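Local coordinates for protein 2-Cys peroxiredoxin (Plasmodium yoelii, PDB 2H01) that probably reduces hydrogen peroxide and organic hydroperoxides to water and alcohols as a thiol-dependent peroxidase of the peroxiredoxin family, at residues A[100-103]-A[107-110]; A[62-67]-A[149-154]. One frame throughout, in Å; residues are numbered along the deposited sequence.

Interaction 1: residues A[100-103]-A[107-110]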
ATOM      1  N   ILE A 100       1.636   8.806  -2.593  1.00 20.00           N
ATOM      2  CA  ILE A 100       2.837   9.477  -2.111  1.00 20.00           C
ATOM      3  C   ILE A 100       3.951   9.429  -3.150  1.00 20.00           C
ATOM      4  O   ILE A 100       3.958   8.545  -4.027  1.00 27.65           O
ATOM      5  CB  ILE A 100       3.317   8.842  -0.792  1.00 20.00           C
ATOM      6  CG1 ILE A 100       3.626   7.357  -0.996  1.00 20.00           C
ATOM      7  CG2 ILE A 100       2.275   9.028   0.300  1.00 20.00           C
ATOM      8  CD1 ILE A 100       4.325   6.712   0.180  1.00 20.00           C
ATOM      9  N   SER A 101       4.865  10.207  -2.920  1.00 27.91           N
ATOM     10  CA  SER A 101       5.877  10.404  -3.940  1.00 28.93           C
ATOM     11  C   SER A 101       7.249  10.014  -3.444  1.00 29.38           C
ATOM     12  O   SER A 101       7.774  10.639  -2.523  1.00 30.50           O
ATOM     13  CB  SER A 101       5.884  11.871  -4.384  1.00 29.70           C
ATOM     14  OG  SER A 101       6.989  12.159  -5.229  1.00 33.25           O
ATOM     15  N   ASP A 102       7.813   9.002  -4.095  1.00 30.12           N
ATOM     16  CA  ASP A 102       9.125   8.453  -3.779  1.00 29.55           C
ATOM     17  C   ASP A 102      10.229   8.972  -4.706  1.00 30.03           C
ATOM     18  O   ASP A 102      10.872   8.205  -5.400  1.00 29.18           O
ATOM     19  CB  ASP A 102       9.086   6.923  -3.796  1.00 31.22           C
ATOM     20  CG  ASP A 102      10.337   6.293  -3.220  1.00 33.41           C
ATOM     21  OD1 ASP A 102      11.034   6.952  -2.435  1.00 33.58           O
ATOM     22  OD2 ASP A 102      10.707   5.148  -3.504  1.00 33.86           O
ATOM     23  N   ILE A 103      10.447  10.280  -4.688  1.00 20.00           N
ATOM     24  CA  ILE A 103      11.223  10.944  -5.720  1.00 20.00           C
ATOM     25  C   ILE A 103      12.726  10.781  -5.589  1.00 20.00           C
ATOM     26  O   ILE A 103      13.446  10.956  -6.547  1.00 31.59           O
ATOM     27  CB  ILE A 103      10.866  12.428  -5.838  1.00 20.00           C
ATOM     28  CG1 ILE A 103      11.829  13.111  -6.790  1.00 20.00           C
ATOM     29  CG2 ILE A 103      10.945  13.105  -4.505  1.00 20.00           C
ATOM     30  CD1 ILE A 103      11.158  13.943  -7.802  1.00 20.00           C
ATOM     31  N   ILE A 107      12.306   5.042  -0.595  1.00 20.00           N
ATOM     32  CA  ILE A 107      11.294   4.173  -0.030  1.00 20.00           C
ATOM     33  C   ILE A 107      11.287   2.825  -0.727  1.00 20.00           C
ATOM     34  O   ILE A 107      11.379   1.790  -0.082  1.00 31.48           O
ATOM     35  CB  ILE A 107       9.911   4.848  -0.066  1.00 20.00           C
ATOM     36  CG1 ILE A 107       9.934   6.130   0.760  1.00 20.00           C
ATOM     37  CG2 ILE A 107       8.852   3.913   0.435  1.00 20.00           C
ATOM     38  CD1 ILE A 107       8.914   7.161   0.376  1.00 20.00           C
ATOM     39  N   ALA A 108      11.210   2.847  -2.050  1.00 30.13           N
ATOM     40  CA  ALA A 108      11.277   1.626  -2.819  1.00 29.65           C
ATOM     41  C   ALA A 108      12.502   0.841  -2.419  1.00 28.80           C
ATOM     42  O   ALA A 108      12.444  -0.365  -2.288  1.00 28.14           O
ATOM     43  CB  ALA A 108      11.276   1.904  -4.297  1.00 29.74           C
ATOM     44  N   ARG A 109      13.607   1.534  -2.206  1.00 29.74           N
ATOM     45  CA  ARG A 109      14.848   0.841  -1.888  1.00 30.43           C
ATOM     46  C   ARG A 109      14.759   0.138  -0.531  1.00 29.21           C
ATOM     47  O   ARG A 109      15.110  -1.036  -0.412  1.00 28.19           O
ATOM     48  CB  ARG A 109      16.020   1.838  -1.881  1.00 30.59           C
ATOM     49  CG  ARG A 109      17.399   1.186  -2.017  1.00 30.86           C
ATOM     50  CD  ARG A 109      18.525   2.193  -1.756  1.00 31.02           C
ATOM     51  NE  ARG A 109      18.375   3.403  -2.563  1.00 29.92           N
ATOM     52  CZ  ARG A 109      18.595   3.462  -3.870  1.00 29.12           C
ATOM     53  NH1 ARG A 109      18.985   2.378  -4.524  1.00 30.08           N
ATOM     54  NH2 ARG A 109      18.417   4.602  -4.526  1.00 29.94           N
ATOM     55  N   SER A 110      14.280   0.861   0.483  1.00 28.19           N
ATOM     56  CA  SER A 110      14.158   0.308   1.834  1.00 27.22           C
ATOM     57  C   SER A 110      13.277  -0.935   1.888  1.00 26.71           C
ATOM     58  O   SER A 110      13.465  -1.802   2.740  1.00 27.03           O
ATOM     59  CB  SER A 110      13.617   1.368   2.798  1.00 25.65           C
ATOM     60  OG  SER A 110      12.294   1.744   2.462  1.00 24.29           O
TER
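The amide N of A108 gives its hydrogen to OD2 of D102 at 2.8 Å, an almost straight bond with an N-H...O angle of 171°. The other oxygen of the same carboxylate is used as well: OD1 accepts the N-H of I107 at 2.9 Å, on its syn side, and this bond is more bent, at 158°. Neither donor lies in the carboxylate plane; because each oxygen has its own amide, the group's rotation is restricted. D102 sends CG anti to its own nitrogen (chi1 -169°), which carries the carboxylate across from the end of strand 98-101 to the start of helix 106-110. The same oxygens also rest against carbon. OD1 lies 3.4 Å from CB of I107 and 3.5 Å from its CD1, while OD2 is 3.4 Å from the methyl CB of A108. The side chains of D102 and I107 run past each other in opposite directions, leaving the isoleucine's CD1 within 4.2 Å of the aspartate's CB.

Behind this polar link, I100 and I107 both pack on F9, and D102 rests on C71 of the neighbouring strand 66-72. The backbone of D102 also hydrogen-bonds to S72. The buried carboxylate is thus met by amides from the first turn of a helix, whose positive end would favour the ionised aspartate. An aspartate just after a strand here binds two consecutive amides of the following helix, in a strand-loop-helix connection at the end of strand 98-101, which lies between strands 66-72 and 10-14 in the thioredoxin-like sheet.

Interaction 2: residues A[62-67]-A[149-154]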
ATOM      1  N   LYS A  62     -11.643   1.128   4.731  1.00 20.52           N
ATOM      2  CA  LYS A  62     -11.973   2.014   5.839  1.00 22.91           C
ATOM      3  C   LYS A  62     -12.718   1.242   6.931  1.00 22.92           C
ATOM      4  O   LYS A  62     -12.469   1.435   8.117  1.00 22.03           O
ATOM      5  CB  LYS A  62     -12.840   3.193   5.361  1.00 23.69           C
ATOM      6  CG  LYS A  62     -12.088   4.225   4.541  1.00 26.18           C
ATOM      7  CD  LYS A  62     -12.972   5.407   4.131  1.00 28.19           C
ATOM      8  CE  LYS A  62     -12.177   6.407   3.280  1.00 29.54           C
ATOM      9  NZ  LYS A  62     -13.007   7.546   2.802  1.00 30.56           N
ATOM     10  N   GLU A  63     -13.634   0.369   6.516  1.00 23.58           N
ATOM     11  CA  GLU A  63     -14.427  -0.429   7.451  1.00 23.25           C
ATOM     12  C   GLU A  63     -13.543  -1.293   8.332  1.00 22.82           C
ATOM     13  O   GLU A  63     -13.908  -1.614   9.467  1.00 21.75           O
ATOM     14  CB  GLU A  63     -15.418  -1.321   6.685  1.00 22.51           C
ATOM     15  CG  GLU A  63     -16.526  -0.546   5.990  1.00 23.66           C
ATOM     16  CD  GLU A  63     -17.261  -1.352   4.928  1.00 24.51           C
ATOM     17  OE1 GLU A  63     -16.838  -2.492   4.625  1.00 25.60           O
ATOM     18  OE2 GLU A  63     -18.258  -0.830   4.382  1.00 23.11           O
ATOM     19  N   ARG A  64     -12.376  -1.667   7.813  1.00 22.28           N
ATOM     20  CA  ARG A  64     -11.451  -2.512   8.563  1.00 21.91           C
ATOM     21  C   ARG A  64     -10.333  -1.682   9.149  1.00 22.17           C
ATOM     22  O   ARG A  64      -9.313  -2.212   9.601  1.00 21.39           O
ATOM     23  CB  ARG A  64     -10.896  -3.619   7.652  1.00 22.26           C
ATOM     24  CG  ARG A  64     -12.005  -4.486   7.050  1.00 23.64           C
ATOM     25  CD  ARG A  64     -11.477  -5.528   6.075  1.00 26.33           C
ATOM     26  NE  ARG A  64     -12.513  -6.514   5.751  1.00 29.49           N
ATOM     27  CZ  ARG A  64     -13.573  -6.288   4.972  1.00 31.07           C
ATOM     28  NH1 ARG A  64     -13.762  -5.103   4.408  1.00 31.94           N
ATOM     29  NH2 ARG A  64     -14.458  -7.255   4.767  1.00 32.25           N
ATOM     30  N   ASN A  65     -10.540  -0.369   9.130  1.00 22.79           N
ATOM     31  CA  ASN A  65      -9.595   0.595   9.678  1.00 23.42           C
ATOM     32  C   ASN A  65      -8.206   0.505   9.032  1.00 23.31           C
ATOM     33  O   ASN A  65      -7.179   0.517   9.721  1.00 21.78           O
ATOM     34  CB  ASN A  65      -9.504   0.401  11.197  1.00 23.67           C
ATOM     35  CG  ASN A  65      -9.000   1.636  11.913  1.00 25.93           C
ATOM     36  OD1 ASN A  65      -9.103   2.752  11.398  1.00 27.27           O
ATOM     37  ND2 ASN A  65      -8.462   1.448  13.117  1.00 28.81           N
ATOM     38  N   VAL A  66      -8.198   0.427   7.702  1.00 24.28           N
ATOM     39  CA  VAL A  66      -6.967   0.341   6.921  1.00 24.88           C
ATOM     40  C   VAL A  66      -6.774   1.580   6.055  1.00 26.00           C
ATOM     41  O   VAL A  66      -7.682   1.994   5.330  1.00 27.10           O
ATOM     42  CB  VAL A  66      -6.972  -0.876   5.984  1.00 23.16           C
ATOM     43  CG1 VAL A  66      -5.730  -0.842   5.095  1.00 22.34           C
ATOM     44  CG2 VAL A  66      -7.014  -2.160   6.793  1.00 22.22           C
ATOM     45  N   GLU A  67      -5.575   2.145   6.130  1.00 25.98           N
ATOM     46  CA  GLU A  67      -5.200   3.332   5.370  1.00 25.91           C
ATOM     47  C   GLU A  67      -4.441   2.915   4.107  1.00 25.19           C
ATOM     48  O   GLU A  67      -3.413   2.244   4.185  1.00 25.64           O
ATOM     49  CB  GLU A  67      -4.308   4.230   6.238  1.00 27.05           C
ATOM     50  CG  GLU A  67      -3.905   5.561   5.604  1.00 26.86           C
ATOM     51  CD  GLU A  67      -5.051   6.548   5.527  1.00 26.99           C
ATOM     52  OE1 GLU A  67      -5.956   6.504   6.397  1.00 28.60           O
ATOM     53  OE2 GLU A  67      -5.036   7.382   4.605  1.00 26.29           O
ATOM     54  N   GLU A 149      -8.153 -11.156  -2.005  1.00 30.08           N
ATOM     55  CA  GLU A 149      -7.150 -11.795  -1.154  1.00 28.43           C
ATOM     56  C   GLU A 149      -6.580 -10.876  -0.080  1.00 26.56           C
ATOM     57  O   GLU A 149      -6.405 -11.287   1.058  1.00 24.70           O
ATOM     58  CB  GLU A 149      -6.002 -12.390  -1.963  1.00 29.70           C
ATOM     59  CG  GLU A 149      -6.419 -13.251  -3.124  1.00 32.61           C
ATOM     60  CD  GLU A 149      -7.378 -14.348  -2.728  1.00 34.79           C
ATOM     61  OE1 GLU A 149      -8.260 -14.674  -3.546  1.00 36.18           O
ATOM     62  OE2 GLU A 149      -7.246 -14.879  -1.614  1.00 35.70           O
ATOM     63  N   ILE A 150      -6.286  -9.640  -0.466  1.00 20.00           N
ATOM     64  CA  ILE A 150      -5.752  -8.663   0.452  1.00 20.00           C
ATOM     65  C   ILE A 150      -6.679  -8.423   1.647  1.00 20.00           C
ATOM     66  O   ILE A 150      -6.261  -8.519   2.780  1.00 23.63           O
ATOM     67  CB  ILE A 150      -5.437  -7.366  -0.264  1.00 20.00           C
ATOM     68  CG1 ILE A 150      -4.190  -7.527  -1.112  1.00 20.00           C
ATOM     69  CG2 ILE A 150      -5.218  -6.243   0.716  1.00 20.00           C
ATOM     70  CD1 ILE A 150      -4.001  -6.437  -2.122  1.00 20.00           C
ATOM     71  N   LEU A 151      -7.940  -8.135   1.357  1.00 22.14           N
ATOM     72  CA  LEU A 151      -8.970  -7.938   2.376  1.00 20.98           C
ATOM     73  C   LEU A 151      -9.156  -9.163   3.258  1.00 21.53           C
ATOM     74  O   LEU A 151      -9.502  -9.053   4.431  1.00 22.14           O
ATOM     75  CB  LEU A 151     -10.288  -7.580   1.705  1.00 17.74           C
ATOM     76  CG  LEU A 151     -10.224  -6.226   1.020  1.00 15.88           C
ATOM     77  CD1 LEU A 151     -11.373  -6.066   0.018  1.00 16.01           C
ATOM     78  CD2 LEU A 151     -10.258  -5.155   2.112  1.00 14.29           C
ATOM     79  N   ARG A 152      -8.909 -10.323   2.670  1.00 21.92           N
ATOM     80  CA  ARG A 152      -8.997 -11.618   3.325  1.00 23.03           C
ATOM     81  C   ARG A 152      -7.846 -11.788   4.327  1.00 22.28           C
ATOM     82  O   ARG A 152      -8.032 -12.360   5.400  1.00 22.68           O
ATOM     83  CB  ARG A 152      -8.906 -12.694   2.248  1.00 25.40           C
ATOM     84  CG  ARG A 152      -9.439 -14.051   2.598  1.00 27.47           C
ATOM     85  CD  ARG A 152     -10.098 -14.575   1.332  1.00 33.19           C
ATOM     86  NE  ARG A 152     -11.116 -13.615   0.912  1.00 39.17           N
ATOM     87  CZ  ARG A 152     -11.419 -13.320  -0.349  1.00 42.33           C
ATOM     88  NH1 ARG A 152     -10.787 -13.919  -1.359  1.00 40.32           N
ATOM     89  NH2 ARG A 152     -12.336 -12.385  -0.600  1.00 42.99           N
ATOM     90  N   LEU A 153      -6.657 -11.318   3.957  1.00 21.22           N
ATOM     91  CA  LEU A 153      -5.482 -11.414   4.829  1.00 21.78           C
ATOM     92  C   LEU A 153      -5.679 -10.465   6.005  1.00 22.43           C
ATOM     93  O   LEU A 153      -5.372 -10.796   7.151  1.00 21.14           O
ATOM     94  CB  LEU A 153      -4.202 -11.046   4.064  1.00 19.74           C
ATOM     95  CG  LEU A 153      -3.831 -12.081   2.997  1.00 19.04           C
ATOM     96  CD1 LEU A 153      -2.632 -11.608   2.186  1.00 18.70           C
ATOM     97  CD2 LEU A 153      -3.548 -13.431   3.684  1.00 18.48           C
ATOM     98  N   ILE A 154      -6.048  -9.226   5.735  1.00 20.00           N
ATOM     99  CA  ILE A 154      -6.593  -8.344   6.761  1.00 20.00           C
ATOM    100  C   ILE A 154      -7.730  -9.018   7.522  1.00 20.00           C
ATOM    101  O   ILE A 154      -7.768  -9.039   8.738  1.00 24.41           O
ATOM    102  CB  ILE A 154      -7.086  -7.026   6.133  1.00 20.00           C
ATOM    103  CG1 ILE A 154      -6.022  -6.451   5.195  1.00 20.00           C
ATOM    104  CG2 ILE A 154      -7.446  -6.022   7.217  1.00 20.00           C
ATOM    105  CD1 ILE A 154      -6.527  -5.333   4.312  1.00 20.00           C
TER
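A Schellman motif ends helix 58-63, and the residues on either side of its C-prime residue N65, R64 and V66, meet L151 and I154 of helix 147-163. N65 has positive phi; its N bonds to K62 O at 2.8 Å, and V66 N reaches back to F61 O. The reversal leads the chain straight into strand 66-72. V66 and I154 come together tip to tip, with CG2 of the valine 3.9 Å from CG2 of the isoleucine and 4.1 Å from its CD1. R64 is extended from CG to NE and crosses L151 at about a right angle. Its CD touches CD2 of L151 and CG2 of I154, both at 4.2 Å. The charged end of R64 is held by other partners: NE forms a salt bridge with D155 OD2, and NH1 donates to S60 O. V66 also packs on F61 and, on the adjacent strand 33-38, on Y33 and L35. The arginine therefore serves both chemistries, its methylenes joining the apolar packing between helix and strand while its guanidinium bonds to D155 of the long helix and back to the helix it has just left.

In the fold
Interaction 1 is wholly buried; interaction 2 is buried except at R64, which is partly exposed. Both belong to the same sheet, whose strands 98-101 and 66-72 are neighbours, yet they lie on opposite sides of the chain's centre, with centres about 23 Å apart. Interaction 1 is local in sequence and polar. Interaction 2 joins residues more than eighty positions apart and is mostly apolar packing, fixing the C-terminal part of the chain against an early helix-strand junction. Interaction 1 is nested inside the loop that interaction 2 closes. Here two directional bonds tie a strand to the helix next along the chain, while side-chain packing joins elements far apart in sequence.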